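Local coordinates for multifunctional non-homologous end joining DNA repair protein LigD (Mycobacterium tuberculosis, PDB 2IRU) that probably works with Ku to repair DNA double-strand breaks by non-homologous end joining, this chain being its primase-like, manganese-dependent polymerase domain, at residues G45-R50 / P94-A99; P116-V121 / L129-A134. One frame throughout, in Å; residues are numbered along the deposited sequence.

Interaction 1: G45-R50 / P94-A99; sequences GHIAGR and PIIDSA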
ATOM      1  N   GLY A  45      10.223  -6.021   0.957  1.00  5.88           N
ATOM      2  CA  GLY A  45       9.627  -7.363   1.046  1.00  6.78           C
ATOM      3  C   GLY A  45       8.144  -7.316   0.687  1.00  6.80           C
ATOM      4  O   GLY A  45       7.566  -8.302   0.222  1.00  8.10           O
ATOM      5  N   HIS A  46       7.524  -6.165   0.919  1.00  6.03           N
ATOM      6  CA  HIS A  46       6.067  -6.032   0.699  1.00  6.41           C
ATOM      7  C   HIS A  46       5.641  -5.517  -0.673  1.00  7.07           C
ATOM      8  O   HIS A  46       4.424  -5.509  -0.998  1.00  6.96           O
ATOM      9  CB  HIS A  46       5.425  -5.218   1.835  1.00  7.78           C
ATOM     10  CG  HIS A  46       5.992  -5.569   3.172  1.00  7.20           C
ATOM     11  ND1 HIS A  46       5.782  -6.795   3.769  1.00  7.93           N
ATOM     12  CD2 HIS A  46       6.816  -4.881   3.990  1.00  9.50           C
ATOM     13  CE1 HIS A  46       6.450  -6.835   4.912  1.00  8.23           C
ATOM     14  NE2 HIS A  46       7.092  -5.686   5.061  1.00  8.49           N
ATOM     15  N   ILE A  47       6.646  -5.105  -1.464  1.00  7.24           N
ATOM     16  CA  ILE A  47       6.447  -4.705  -2.846  1.00  6.66           C
ATOM     17  C   ILE A  47       7.195  -5.601  -3.851  1.00  7.88           C
ATOM     18  O   ILE A  47       6.905  -5.545  -5.037  1.00  7.62           O
ATOM     19  CB  ILE A  47       6.730  -3.210  -3.073  1.00  8.01           C
ATOM     20  CG1 ILE A  47       8.206  -2.894  -2.824  1.00  5.78           C
ATOM     21  CG2 ILE A  47       5.906  -2.379  -2.064  1.00  8.20           C
ATOM     22  CD1 ILE A  47       8.570  -1.361  -3.076  1.00  7.44           C
ATOM     23  N   ALA A  48       8.106  -6.442  -3.352  1.00  8.05           N
ATOM     24  CA  ALA A  48       8.805  -7.428  -4.215  1.00 10.26           C
ATOM     25  C   ALA A  48       7.801  -8.232  -5.049  1.00  9.35           C
ATOM     26  O   ALA A  48       6.756  -8.686  -4.552  1.00 10.32           O
ATOM     27  CB  ALA A  48       9.624  -8.391  -3.364  1.00 11.73           C
ATOM     28  N   GLY A  49       8.156  -8.449  -6.318  1.00  9.08           N
ATOM     29  CA  GLY A  49       7.354  -9.292  -7.192  1.00  6.97           C
ATOM     30  C   GLY A  49       6.054  -8.653  -7.669  1.00  7.31           C
ATOM     31  O   GLY A  49       5.296  -9.290  -8.406  1.00  8.32           O
ATOM     32  N   ARG A  50       5.794  -7.400  -7.264  1.00  6.02           N
ATOM     33  CA  ARG A  50       4.510  -6.758  -7.602  1.00  4.12           C
ATOM     34  C   ARG A  50       4.706  -5.643  -8.629  1.00  4.21           C
ATOM     35  O   ARG A  50       5.718  -4.922  -8.553  1.00  5.20           O
ATOM     36  CB  ARG A  50       3.885  -6.160  -6.347  1.00  3.67           C
ATOM     37  CG  ARG A  50       3.687  -7.242  -5.293  1.00  4.56           C
ATOM     38  CD  ARG A  50       3.018  -6.726  -3.988  1.00  5.61           C
ATOM     39  NE  ARG A  50       3.259  -7.773  -2.997  1.00  7.68           N
ATOM     40  CZ  ARG A  50       2.486  -8.851  -2.807  1.00  6.48           C
ATOM     41  NH1 ARG A  50       1.310  -8.989  -3.447  1.00  5.29           N
ATOM     42  NH2 ARG A  50       2.871  -9.772  -1.934  1.00  8.61           N
ATOM     43  N   PRO A  94       7.219  -1.429 -13.764  1.00  5.59           N
ATOM     44  CA  PRO A  94       8.470  -1.698 -13.043  1.00  5.96           C
ATOM     45  C   PRO A  94       8.114  -2.585 -11.849  1.00  6.33           C
ATOM     46  O   PRO A  94       6.983  -2.560 -11.384  1.00  7.15           O
ATOM     47  CB  PRO A  94       8.900  -0.319 -12.518  1.00  4.41           C
ATOM     48  CG  PRO A  94       7.602   0.502 -12.441  1.00  4.22           C
ATOM     49  CD  PRO A  94       6.627  -0.114 -13.436  1.00  5.40           C
ATOM     50  N   ILE A  95       9.052  -3.391 -11.410  1.00  6.53           N
ATOM     51  CA  ILE A  95       8.940  -4.111 -10.127  1.00  7.59           C
ATOM     52  C   ILE A  95      10.094  -3.519  -9.306  1.00  8.49           C
ATOM     53  O   ILE A  95      11.234  -3.581  -9.717  1.00  9.26           O
ATOM     54  CB  ILE A  95       9.137  -5.629 -10.321  1.00  8.15           C
ATOM     55  CG1 ILE A  95       8.029  -6.229 -11.209  1.00  5.85           C
ATOM     56  CG2 ILE A  95       9.275  -6.347  -8.924  1.00  9.47           C
ATOM     57  CD1 ILE A  95       8.404  -7.575 -11.751  1.00  6.86           C
ATOM     58  N   ILE A  96       9.778  -2.948  -8.154  1.00  7.88           N
ATOM     59  CA  ILE A  96      10.807  -2.324  -7.320  1.00  8.61           C
ATOM     60  C   ILE A  96      11.264  -3.378  -6.339  1.00  8.70           C
ATOM     61  O   ILE A  96      10.455  -3.890  -5.565  1.00  8.46           O
ATOM     62  CB  ILE A  96      10.223  -1.090  -6.597  1.00  7.94           C
ATOM     63  CG1 ILE A  96       9.678  -0.081  -7.645  1.00  7.94           C
ATOM     64  CG2 ILE A  96      11.243  -0.495  -5.651  1.00  7.93           C
ATOM     65  CD1 ILE A  96      10.702   0.490  -8.632  1.00  9.20           C
ATOM     66  N   ASP A  97      12.551  -3.734  -6.425  1.00  8.53           N
ATOM     67  CA  ASP A  97      13.075  -4.899  -5.697  1.00  8.97           C
ATOM     68  C   ASP A  97      14.495  -4.673  -5.196  1.00  8.11           C
ATOM     69  O   ASP A  97      15.175  -5.626  -4.795  1.00  8.67           O
ATOM     70  CB  ASP A  97      12.967  -6.187  -6.554  1.00  8.54           C
ATOM     71  CG  ASP A  97      13.663  -6.063  -7.912  1.00  9.67           C
ATOM     72  OD1 ASP A  97      14.434  -5.086  -8.143  1.00  8.07           O
ATOM     73  OD2 ASP A  97      13.447  -6.979  -8.773  1.00 12.86           O
ATOM     74  N   SER A  98      14.908  -3.400  -5.192  1.00  8.07           N
ATOM     75  CA  SER A  98      16.222  -3.013  -4.662  1.00  8.43           C
ATOM     76  C   SER A  98      16.130  -1.606  -4.088  1.00  8.24           C
ATOM     77  O   SER A  98      15.243  -0.806  -4.442  1.00  6.99           O
ATOM     78  CB  SER A  98      17.275  -3.016  -5.764  1.00  7.77           C
ATOM     79  OG  SER A  98      17.048  -1.943  -6.695  1.00  6.76           O
ATOM     80  N   ALA A  99      17.071  -1.310  -3.189  1.00  8.70           N
ATOM     81  CA  ALA A  99      17.156   0.037  -2.616  1.00  8.20           C
ATOM     82  C   ALA A  99      17.316   1.109  -3.712  1.00  7.90           C
ATOM     83  O   ALA A  99      16.676   2.182  -3.667  1.00  7.75           O
ATOM     84  CB  ALA A  99      18.312   0.094  -1.602  1.00  9.94           C
TER
HETATM   85  O   HOH W   1       7.240  -3.348  -6.972  1.00 12.74           O
HETATM   86  O   HOH W   2      10.917  -8.820  -7.207  1.00 24.10           O

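Interaction 2: P116-V121 / L129-A134; sequences PQWRFV and LNPGPA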
ATOM      1  N   PRO A 116      -0.644  -4.244  -6.200  1.00  8.34           N
ATOM      2  CA  PRO A 116      -1.763  -5.180  -5.947  1.00  8.41           C
ATOM      3  C   PRO A 116      -1.349  -6.277  -4.977  1.00  8.87           C
ATOM      4  O   PRO A 116      -0.203  -6.277  -4.513  1.00  9.08           O
ATOM      5  CB  PRO A 116      -2.045  -5.737  -7.348  1.00  8.43           C
ATOM      6  CG  PRO A 116      -0.593  -5.843  -7.981  1.00  8.43           C
ATOM      7  CD  PRO A 116       0.098  -4.549  -7.442  1.00  6.85           C
ATOM      8  N   GLN A 117      -2.280  -7.196  -4.676  1.00  9.17           N
ATOM      9  CA  GLN A 117      -2.079  -8.203  -3.622  1.00  8.75           C
ATOM     10  C   GLN A 117      -1.558  -9.530  -4.181  1.00  8.90           C
ATOM     11  O   GLN A 117      -1.430 -10.508  -3.439  1.00  9.22           O
ATOM     12  CB  GLN A 117      -3.395  -8.416  -2.813  1.00 10.30           C
ATOM     13  CG  GLN A 117      -4.030  -7.097  -2.386  1.00 11.05           C
ATOM     14  CD  GLN A 117      -3.002  -6.132  -1.740  1.00 11.44           C
ATOM     15  OE1 GLN A 117      -2.290  -6.520  -0.784  1.00 11.43           O
ATOM     16  NE2 GLN A 117      -2.901  -4.888  -2.276  1.00 10.20           N
ATOM     17  N   TRP A 118      -1.284  -9.523  -5.477  1.00  9.28           N
ATOM     18  CA  TRP A 118      -0.650 -10.651  -6.168  1.00  8.90           C
ATOM     19  C   TRP A 118       0.788 -10.336  -6.577  1.00  9.48           C
ATOM     20  O   TRP A 118       1.177  -9.167  -6.689  1.00  9.74           O
ATOM     21  CB  TRP A 118      -1.484 -11.108  -7.371  1.00  8.45           C
ATOM     22  CG  TRP A 118      -1.752 -10.019  -8.387  1.00  8.01           C
ATOM     23  CD1 TRP A 118      -2.885  -9.235  -8.460  1.00  7.76           C
ATOM     24  CD2 TRP A 118      -0.912  -9.618  -9.485  1.00  6.97           C
ATOM     25  NE1 TRP A 118      -2.801  -8.380  -9.527  1.00  8.37           N
ATOM     26  CE2 TRP A 118      -1.607  -8.597 -10.184  1.00  7.67           C
ATOM     27  CE3 TRP A 118       0.354 -10.031  -9.962  1.00  8.85           C
ATOM     28  CZ2 TRP A 118      -1.075  -7.966 -11.318  1.00  8.07           C
ATOM     29  CZ3 TRP A 118       0.884  -9.390 -11.090  1.00  9.18           C
ATOM     30  CH2 TRP A 118       0.170  -8.354 -11.736  1.00  9.23           C
ATOM     31  N   ARG A 119       1.570 -11.393  -6.781  1.00 10.31           N
ATOM     32  CA  ARG A 119       2.920 -11.266  -7.359  1.00  9.51           C
ATOM     33  C   ARG A 119       3.052 -11.949  -8.715  1.00  8.72           C
ATOM     34  O   ARG A 119       2.363 -12.953  -9.001  1.00  7.40           O
ATOM     35  CB  ARG A 119       3.952 -11.882  -6.432  1.00  9.54           C
ATOM     36  CG  ARG A 119       4.120 -11.157  -5.119  1.00 11.34           C
ATOM     37  CD  ARG A 119       4.936 -11.994  -4.169  1.00 15.44           C
ATOM     38  NE  ARG A 119       6.331 -12.073  -4.555  1.00 14.76           N
ATOM     39  CZ  ARG A 119       7.330 -11.817  -3.715  1.00 18.62           C
ATOM     40  NH1 ARG A 119       7.049 -11.499  -2.450  1.00 18.38           N
ATOM     41  NH2 ARG A 119       8.589 -11.890  -4.121  1.00 15.63           N
ATOM     42  N   PHE A 120       3.915 -11.396  -9.556  1.00  8.63           N
ATOM     43  CA  PHE A 120       4.387 -12.129 -10.740  1.00  8.32           C
ATOM     44  C   PHE A 120       5.054 -13.450 -10.362  1.00  9.87           C
ATOM     45  O   PHE A 120       5.732 -13.564  -9.317  1.00 10.39           O
ATOM     46  CB  PHE A 120       5.380 -11.271 -11.511  1.00  8.53           C
ATOM     47  CG  PHE A 120       4.754 -10.104 -12.190  1.00  6.96           C
ATOM     48  CD1 PHE A 120       4.029 -10.267 -13.363  1.00  8.46           C
ATOM     49  CD2 PHE A 120       4.917  -8.830 -11.660  1.00  7.36           C
ATOM     50  CE1 PHE A 120       3.436  -9.177 -13.992  1.00  9.88           C
ATOM     51  CE2 PHE A 120       4.333  -7.711 -12.298  1.00  9.58           C
ATOM     52  CZ  PHE A 120       3.611  -7.870 -13.436  1.00  7.60           C
ATOM     53  N   VAL A 121       4.871 -14.445 -11.223  1.00 10.29           N
ATOM     54  CA  VAL A 121       5.519 -15.726 -11.011  1.00 11.30           C
ATOM     55  C   VAL A 121       6.197 -16.132 -12.305  1.00 12.25           C
ATOM     56  O   VAL A 121       5.626 -15.945 -13.381  1.00 11.51           O
ATOM     57  CB  VAL A 121       4.548 -16.848 -10.536  1.00 11.46           C
ATOM     58  CG1 VAL A 121       3.908 -16.499  -9.204  1.00  9.37           C
ATOM     59  CG2 VAL A 121       3.492 -17.177 -11.593  1.00 13.93           C
ATOM     60  N   LEU A 129       7.687 -13.795 -16.696  1.00 18.05           N
ATOM     61  CA  LEU A 129       6.870 -13.371 -15.547  1.00 16.48           C
ATOM     62  C   LEU A 129       5.405 -13.111 -15.928  1.00 15.56           C
ATOM     63  O   LEU A 129       5.114 -12.294 -16.794  1.00 15.83           O
ATOM     64  CB  LEU A 129       7.495 -12.136 -14.872  1.00 16.60           C
ATOM     65  CG  LEU A 129       8.919 -12.230 -14.297  1.00 16.96           C
ATOM     66  CD1 LEU A 129       9.538 -10.841 -14.117  1.00 18.64           C
ATOM     67  CD2 LEU A 129       8.976 -12.994 -12.981  1.00 17.26           C
ATOM     68  N   ASN A 130       4.485 -13.829 -15.285  1.00 13.77           N
ATOM     69  CA  ASN A 130       3.043 -13.651 -15.499  1.00 13.34           C
ATOM     70  C   ASN A 130       2.342 -13.448 -14.164  1.00 11.48           C
ATOM     71  O   ASN A 130       2.830 -13.945 -13.155  1.00  9.87           O
ATOM     72  CB  ASN A 130       2.440 -14.886 -16.189  1.00 13.56           C
ATOM     73  CG  ASN A 130       2.900 -15.044 -17.617  1.00 17.03           C
ATOM     74  OD1 ASN A 130       2.903 -14.086 -18.394  1.00 21.08           O
ATOM     75  ND2 ASN A 130       3.312 -16.262 -17.976  1.00 19.81           N
ATOM     76  N   PRO A 131       1.211 -12.699 -14.138  1.00 11.44           N
ATOM     77  CA  PRO A 131       0.533 -12.533 -12.846  1.00 11.49           C
ATOM     78  C   PRO A 131       0.213 -13.886 -12.235  1.00 11.17           C
ATOM     79  O   PRO A 131      -0.205 -14.800 -12.956  1.00 11.35           O
ATOM     80  CB  PRO A 131      -0.757 -11.772 -13.203  1.00 12.30           C
ATOM     81  CG  PRO A 131      -0.377 -10.982 -14.450  1.00 12.70           C
ATOM     82  CD  PRO A 131       0.541 -11.945 -15.219  1.00 10.79           C
ATOM     83  N   GLY A 132       0.439 -14.006 -10.931  1.00 10.64           N
ATOM     84  CA  GLY A 132       0.190 -15.234 -10.203  1.00 10.85           C
ATOM     85  C   GLY A 132      -0.927 -14.992  -9.182  1.00 10.70           C
ATOM     86  O   GLY A 132      -1.632 -13.981  -9.242  1.00 10.39           O
ATOM     87  N   PRO A 133      -1.085 -15.916  -8.228  1.00 11.89           N
ATOM     88  CA  PRO A 133      -2.135 -15.840  -7.217  1.00 11.99           C
ATOM     89  C   PRO A 133      -1.977 -14.667  -6.241  1.00 11.98           C
ATOM     90  O   PRO A 133      -0.893 -14.055  -6.113  1.00  9.87           O
ATOM     91  CB  PRO A 133      -1.981 -17.175  -6.470  1.00 12.66           C
ATOM     92  CG  PRO A 133      -1.241 -18.048  -7.401  1.00 14.40           C
ATOM     93  CD  PRO A 133      -0.271 -17.126  -8.052  1.00 11.91           C
ATOM     94  N   ALA A 134      -3.076 -14.340  -5.568  1.00 12.00           N
ATOM     95  CA  ALA A 134      -3.004 -13.425  -4.453  1.00 12.16           C
ATOM     96  C   ALA A 134      -2.181 -14.074  -3.344  1.00 12.43           C
ATOM     97  O   ALA A 134      -2.342 -15.273  -3.059  1.00 13.34           O
ATOM     98  CB  ALA A 134      -4.418 -13.071  -3.961  1.00 12.86           C
TER
HETATM   99  O   HOH W   3       1.604 -14.497  -6.824  1.00 17.36           O

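Interaction 1: G45-R50 / P94-A99
Ile47 sets CG1 between its backbone N and carbonyl carbon (chi1 65°), and CD1 then extends anti (chi2 179°) to meet Ile96. Ile96 holds CG2 anti to its own backbone N. The two branches touch at Ile47 CD1 and Ile96 CG2, 3.8 Å apart, and Ile47 CG1 lies against Ile96 O. Ile95 also uses CG2, which rests on Gly49 N at 3.5 Å. No direct hydrogen bond joins the segments. Water 1 does the joining instead. It donates to Ile47 O and to Arg50 O (2.7 Å) and accepts from Ile96 N (2.8 Å), so three backbone groups share one molecule. Water 2 accepts from Gly49 N at 2.9 Å and makes a weak bond to Asp97 OD2. Arg50 points its CB away from 94-99. Its NE bonds weakly to His46 O, and its NH2 reaches Thr135 and forms a salt bridge with Asp291. Helix 99-107 packs on Ile96 through Leu102, Trp104 and Ile105. The contact thus joins the last turn of helix 29-47 to strand 91-95 and the loop toward helix 99-107. Its 45-50 side ends in a type II beta turn from Ile47 to Arg50, closed by Arg50 N to Ile47 O and with Gly49 at positive phi.

Interaction 2: P116-V121 / L129-A134
Val121 and Asn130 form the hydrogen-bonded pair of an antiparallel beta hairpin, strands 118-122 and 129-143, within the mixed sheet of the polymerase domain. Two backbone bonds close this pair: Val121 N to Asn130 O (2.9 Å) and Asn130 N to Val121 O (3.1 Å), the latter nearly straight at 173°. A third bond, Gly132 N to Arg119 O, is more bent at 134°. The register slips by one residue between Trp118 and Phe120, a beta bulge. Water 3 donates to both Arg119 O and Pro133 O and spans the strands there. Weaker CA-H...O contacts run from Phe120 CA to Asn130 O and from Ala134 CA to Gln117 O. The aromatic packing centres on Trp118, whose CG sits between the backbone N and the carbonyl carbon (chi1 57°). Pro116 CG lies over the opposite face of the indole from Pro131. Trp118 CZ3 stands over the centre of the Phe120 ring, while Phe120 CD1 lies at the indole edge. Trp118 NE1 bonds to Gly236 O beyond the hairpin. On the indole face that Pro131 covers, Pro131 CB makes a CH-pi contact 3.8 Å from the centroid of the Trp118 six-membered ring.

From the N terminus, the chain leaves helix 29-47 through 45-50 and passes strands 53-56, 66-68 and 80-84 before 94-99 returns to close interaction 1. Helix 99-107 and strand 112-115 follow. Interaction 2 then closes a much shorter loop, with seven residues between its segments. The two contacts are in series and neither nest nor cross. They still touch in space, with centres about 12 Å apart. Gly49 O lies 2.8 Å from Phe120 N, a probable hydrogen bond, and Arg50 NH1 probably bonds to Gln117 O. The turn at 47-50 therefore ties the two-stranded sheet 80-84/91-95 to the hairpin of the larger mixed sheet.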